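Local coordinates for putative ATP-grasp superfamily protein (Archaeoglobus fulgidus, PDB 3DF7) that probably binds ATP, as expected of an ATP-grasp superfamily member, but is of unknown biological function, at residues Lys29-Phe32 and Asp33-Asn37; Ala202-Asp206 and Glu207-Glu211. All blocks are in the same frame, centred on the assembly; numbering follows the deposited sequence.

Both contacts are local, each a turn of helix at one end of a longer element, and they lie well apart, with centres about 29 Å from each other and nearest atoms about 16 Å. Interaction 1 belongs to the C-terminal end of helix 18-35 and is partly buried: Ala31, Phe32 and Phe35 reach strands 3-8 and 40-42 of the parallel sheet, while Lys29, Asp33 and Lys36 form a salt-bridge network. Interaction 2 starts helix 206-220 and is a surface contact, with an N-cap, one salt bridge and a small apolar patch beside strand 180-191 of the large antiparallel sheet. Aromatic packing thus distinguishes the first, helix capping the second.

Interaction 1. Residues Lys29-Phe32 and Asp33-Asn37; sequences KSAF and DGFKN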
loop_
_atom_site.group_PDB
_atom_site.type_symbol
_atom_site.label_atom_id
_atom_site.label_comp_id
_atom_site.label_asym_id
_atom_site.label_seq_id
_atom_site.Cartn_x
_atom_site.Cartn_y
_atom_site.Cartn_z
ATOM N N LYS A 29 1.590 -10.364 7.898
ATOM C CA LYS A 29 0.849 -11.036 8.963
ATOM C C LYS A 29 -0.649 -10.844 8.733
ATOM O O LYS A 29 -1.431 -11.799 8.778
ATOM C CB LYS A 29 1.249 -10.456 10.328
ATOM C CG LYS A 29 0.547 -11.096 11.524
ATOM C CD LYS A 29 0.862 -10.333 12.809
ATOM C CE LYS A 29 0.329 -11.042 14.044
ATOM N NZ LYS A 29 -1.114 -11.388 13.920
ATOM N N SER A 30 -1.038 -9.602 8.463
ATOM C CA SER A 30 -2.436 -9.275 8.230
ATOM C C SER A 30 -2.993 -10.009 7.010
ATOM O O SER A 30 -4.117 -10.511 7.043
ATOM C CB SER A 30 -2.597 -7.759 8.051
ATOM O OG SER A 30 -3.940 -7.430 7.747
ATOM N N ALA A 31 -2.206 -10.069 5.938
ATOM C CA ALA A 31 -2.624 -10.749 4.712
ATOM C C ALA A 31 -2.689 -12.261 4.935
ATOM O O ALA A 31 -3.595 -12.933 4.443
ATOM C CB ALA A 31 -1.651 -10.430 3.572
ATOM N N PHE A 32 -1.721 -12.788 5.676
ATOM C CA PHE A 32 -1.676 -14.215 5.972
ATOM C C PHE A 32 -2.932 -14.631 6.753
ATOM O O PHE A 32 -3.613 -15.595 6.393
ATOM C CB PHE A 32 -0.428 -14.534 6.802
ATOM C CG PHE A 32 -0.256 -15.995 7.104
ATOM C CD1 PHE A 32 0.359 -16.839 6.189
ATOM C CD2 PHE A 32 -0.728 -16.531 8.300
ATOM C CE1 PHE A 32 0.504 -18.201 6.453
ATOM C CE2 PHE A 32 -0.589 -17.895 8.576
ATOM C CZ PHE A 32 0.029 -18.730 7.647
ATOM N N ASP A 33 -3.234 -13.895 7.819
ATOM C CA ASP A 33 -4.391 -14.204 8.660
ATOM C C ASP A 33 -5.725 -13.992 7.955
ATOM O O ASP A 33 -6.731 -14.610 8.312
ATOM C CB ASP A 33 -4.353 -13.379 9.949
ATOM C CG ASP A 33 -3.189 -13.759 10.849
ATOM O OD1 ASP A 33 -2.749 -14.927 10.795
ATOM O OD2 ASP A 33 -2.726 -12.893 11.622
ATOM N N GLY A 34 -5.731 -13.129 6.949
ATOM C CA GLY A 34 -6.955 -12.873 6.218
ATOM C C GLY A 34 -7.191 -13.866 5.093
ATOM O O GLY A 34 -8.213 -14.551 5.066
ATOM N N PHE A 35 -6.245 -13.960 4.165
ATOM C CA PHE A 35 -6.404 -14.862 3.030
ATOM C C PHE A 35 -6.408 -16.352 3.356
ATOM O O PHE A 35 -6.928 -17.144 2.575
ATOM C CB PHE A 35 -5.339 -14.582 1.964
ATOM C CG PHE A 35 -5.532 -13.278 1.246
ATOM C CD1 PHE A 35 -4.899 -12.121 1.691
ATOM C CD2 PHE A 35 -6.381 -13.197 0.141
ATOM C CE1 PHE A 35 -5.111 -10.900 1.049
ATOM C CE2 PHE A 35 -6.599 -11.982 -0.508
ATOM C CZ PHE A 35 -5.964 -10.831 -0.053
ATOM N N LYS A 36 -5.854 -16.742 4.502
ATOM C CA LYS A 36 -5.822 -18.161 4.850
ATOM C C LYS A 36 -7.225 -18.742 5.010
ATOM O O LYS A 36 -7.403 -19.963 5.024
ATOM C CB LYS A 36 -5.000 -18.393 6.126
ATOM C CG LYS A 36 -5.636 -17.911 7.419
ATOM C CD LYS A 36 -4.679 -18.124 8.588
ATOM C CE LYS A 36 -5.245 -17.587 9.897
ATOM N NZ LYS A 36 -4.242 -17.663 11.004
ATOM N N ASN A 37 -8.220 -17.865 5.115
ATOM C CA ASN A 37 -9.606 -18.299 5.258
ATOM C C ASN A 37 -10.253 -18.522 3.900
ATOM O O ASN A 37 -11.360 -19.058 3.810
ATOM C CB ASN A 37 -10.410 -17.260 6.041
ATOM C CG ASN A 37 -10.011 -17.203 7.493
ATOM O OD1 ASN A 37 -10.049 -18.211 8.193
ATOM N ND2 ASN A 37 -9.623 -16.020 7.957
HETATM O O HOH W 1 -3.387 -10.473 12.319
#
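Ala31 and Phe35 meet on the buried side of this helical turn, where Ala31 CB lies 4.1 Å from Phe35 CD1. The ring of Phe35 turns its edge to Ala31 O, and this oxygen accepts from Phe35 N at 2.9 Å (N-H...O 161°). Leu4, Ile41 and helix 264-268 enclose the ring, while Phe32 packs on Leu6 and Ile41. This turn belongs to the C-terminal part of helix 18-35, lying against the parallel sheet of a Rossmann-like N-terminal region, consistent with a pre-ATP-grasp fold. The more exposed side is polar: the two oxygens of Asp33 serve different lysines, Lys36 being exposed. Lys29 NZ reaches Asp33 OD2 at 3.2 Å, nearly along the C-O axis, because its chain runs extended and bends only at the last torsion (chi4 -52°); a water bridges both atoms. Lys36 NZ comes to Asp33 OD1 at 3.1 Å from above the carboxylate plane, after its chain has passed Phe32 O, 3.1 Å from Lys36 CB. With an alanine for Asp33, Lys29 and Lys36 would probably lose their shared partner, and the water one of its contacts. Asp33 OD1 also lies at the Phe32 ring edge, 3.6 Å from CD2.

Interaction 2. Residues Ala202-Asp206 and Glu207-Glu211; sequences ARISD and EVKRE
Glu207 stands next to Ser205 at the start of the helix, its CB 4.2 Å from Ser205 OG. Its chain, bent at chi2, carries the carboxylate along the helix to Glu211: Glu207 OE2 lies 2.6 Å from Glu211 OE2, so close that one of these acids probably keeps a proton.

Val208 comes next, and its backbone N-H is capped by Ser205 OG at 3.2 Å with an N-H...O angle of 164°. Ser205 OG sits between its own backbone N and carbonyl carbon (chi1 70°), which swings the hydroxyl to the first turn of the helix and makes Ser205 its N-cap. The same oxygen touches Val208 CG2, while the other methyl, CG1, meets Ile204 CD1 at 4.2 Å.

Lys209 donates its backbone N-H to Ser205 O at 3.0 Å, so Ser205 grips two successive amides, one through its side chain and one through its carbonyl. Ile204 extends its CD1 to Lys209 CB at 3.7 Å, the two side chains crossing at about a right angle. Val185 of strand 180-191 touches both of them, and Leu170 touches Ile204, which seats the helix start against the large antiparallel sheet of the ATP-grasp region.

Arg210 bonds twice to Asp206. Arg210 N donates to Asp206 O at 2.9 Å, and Arg210 NE pairs with Asp206 OD2 at 2.7 Å in a salt bridge. The carboxylate and guanidinium planes stand 90° apart, a crosswise rather than a flat pairing.

Glu211 closes the segment, its OE1 hydrogen-bonded to Tyr236 OH. Asp206 places an acidic group at the amino end of the helix, where it would probably interact favourably with the dipole, and Arg210 probably offsets its charge; a proton shared by Glu207 and Glu211 would lower the combined charge of that pair.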
loop_
_atom_site.group_PDB
_atom_site.type_symbol
_atom_site.label_atom_id
_atom_site.label_comp_id
_atom_site.label_asym_id
_atom_site.label_seq_id
_atom_site.Cartn_x
_atom_site.Cartn_y
_atom_site.Cartn_z
ATOM N N ALA A 202 -11.006 7.440 8.662
ATOM C CA ALA A 202 -10.588 8.829 8.786
ATOM C C ALA A 202 -11.577 9.672 9.582
ATOM O O ALA A 202 -12.788 9.446 9.539
ATOM C CB ALA A 202 -10.393 9.438 7.398
ATOM N N ARG A 203 -11.043 10.645 10.310
ATOM C CA ARG A 203 -11.864 11.550 11.100
ATOM C C ARG A 203 -12.176 12.744 10.200
ATOM O O ARG A 203 -11.601 13.820 10.349
ATOM C CB ARG A 203 -11.097 11.988 12.356
ATOM C CG ARG A 203 -10.763 10.818 13.282
ATOM C CD ARG A 203 -9.777 11.198 14.383
ATOM N NE ARG A 203 -8.462 11.529 13.839
ATOM C CZ ARG A 203 -7.402 11.837 14.583
ATOM N NH1 ARG A 203 -7.500 11.856 15.907
ATOM N NH2 ARG A 203 -6.244 12.123 14.003
ATOM N N ILE A 204 -13.079 12.526 9.249
ATOM C CA ILE A 204 -13.475 13.562 8.301
ATOM C C ILE A 204 -14.991 13.589 8.142
ATOM O O ILE A 204 -15.677 12.626 8.484
ATOM C CB ILE A 204 -12.846 13.312 6.909
ATOM C CG1 ILE A 204 -13.210 11.904 6.429
ATOM C CG2 ILE A 204 -11.328 13.503 6.976
ATOM C CD1 ILE A 204 -12.726 11.564 5.029
ATOM N N SER A 205 -15.508 14.694 7.617
ATOM C CA SER A 205 -16.944 14.827 7.403
ATOM C C SER A 205 -17.358 13.889 6.276
ATOM O O SER A 205 -16.525 13.450 5.480
ATOM C CB SER A 205 -17.302 16.266 7.019
ATOM O OG SER A 205 -16.822 16.574 5.721
ATOM N N ASP A 206 -18.647 13.586 6.207
ATOM C CA ASP A 206 -19.149 12.698 5.170
ATOM C C ASP A 206 -18.975 13.299 3.779
ATOM O O ASP A 206 -18.704 12.579 2.818
ATOM C CB ASP A 206 -20.626 12.389 5.410
ATOM C CG ASP A 206 -21.126 11.259 4.541
ATOM O OD1 ASP A 206 -20.582 10.142 4.662
ATOM O OD2 ASP A 206 -22.054 11.482 3.738
ATOM N N GLU A 207 -19.129 14.616 3.666
ATOM C CA GLU A 207 -18.987 15.263 2.363
ATOM C C GLU A 207 -17.552 15.135 1.864
ATOM O O GLU A 207 -17.325 14.789 0.705
ATOM C CB GLU A 207 -19.396 16.738 2.440
ATOM C CG GLU A 207 -19.209 17.521 1.139
ATOM C CD GLU A 207 -19.818 16.836 -0.078
ATOM O OE1 GLU A 207 -20.921 16.261 0.038
ATOM O OE2 GLU A 207 -19.194 16.887 -1.161
ATOM N N VAL A 208 -16.586 15.397 2.740
ATOM C CA VAL A 208 -15.177 15.287 2.369
ATOM C C VAL A 208 -14.865 13.851 1.960
ATOM O O VAL A 208 -14.136 13.608 0.997
ATOM C CB VAL A 208 -14.251 15.722 3.542
ATOM C CG1 VAL A 208 -12.794 15.361 3.245
ATOM C CG2 VAL A 208 -14.367 17.230 3.749
ATOM N N LYS A 209 -15.421 12.899 2.701
ATOM C CA LYS A 209 -15.219 11.489 2.410
ATOM C C LYS A 209 -15.727 11.187 1.000
ATOM O O LYS A 209 -15.014 10.604 0.184
ATOM C CB LYS A 209 -15.978 10.637 3.432
ATOM C CG LYS A 209 -15.843 9.125 3.253
ATOM C CD LYS A 209 -16.802 8.389 4.193
ATOM C CE LYS A 209 -16.598 6.877 4.166
ATOM N NZ LYS A 209 -16.786 6.277 2.823
ATOM N N ARG A 210 -16.962 11.592 0.713
ATOM C CA ARG A 210 -17.552 11.351 -0.604
ATOM C C ARG A 210 -16.689 11.909 -1.733
ATOM O O ARG A 210 -16.447 11.226 -2.727
ATOM C CB ARG A 210 -18.954 11.964 -0.695
ATOM C CG ARG A 210 -19.995 11.316 0.210
ATOM C CD ARG A 210 -21.336 12.035 0.093
ATOM N NE ARG A 210 -22.326 11.535 1.044
ATOM C CZ ARG A 210 -22.878 10.326 0.990
ATOM N NH1 ARG A 210 -22.540 9.481 0.024
ATOM N NH2 ARG A 210 -23.771 9.961 1.903
ATOM N N GLU A 211 -16.239 13.152 -1.582
ATOM C CA GLU A 211 -15.405 13.789 -2.601
ATOM C C GLU A 211 -14.078 13.062 -2.800
ATOM O O GLU A 211 -13.650 12.821 -3.926
ATOM C CB GLU A 211 -15.133 15.248 -2.224
ATOM C CG GLU A 211 -16.300 16.178 -2.498
ATOM C CD GLU A 211 -16.044 17.594 -2.023
ATOM O OE1 GLU A 211 -14.881 18.046 -2.092
ATOM O OE2 GLU A 211 -17.010 18.260 -1.595
#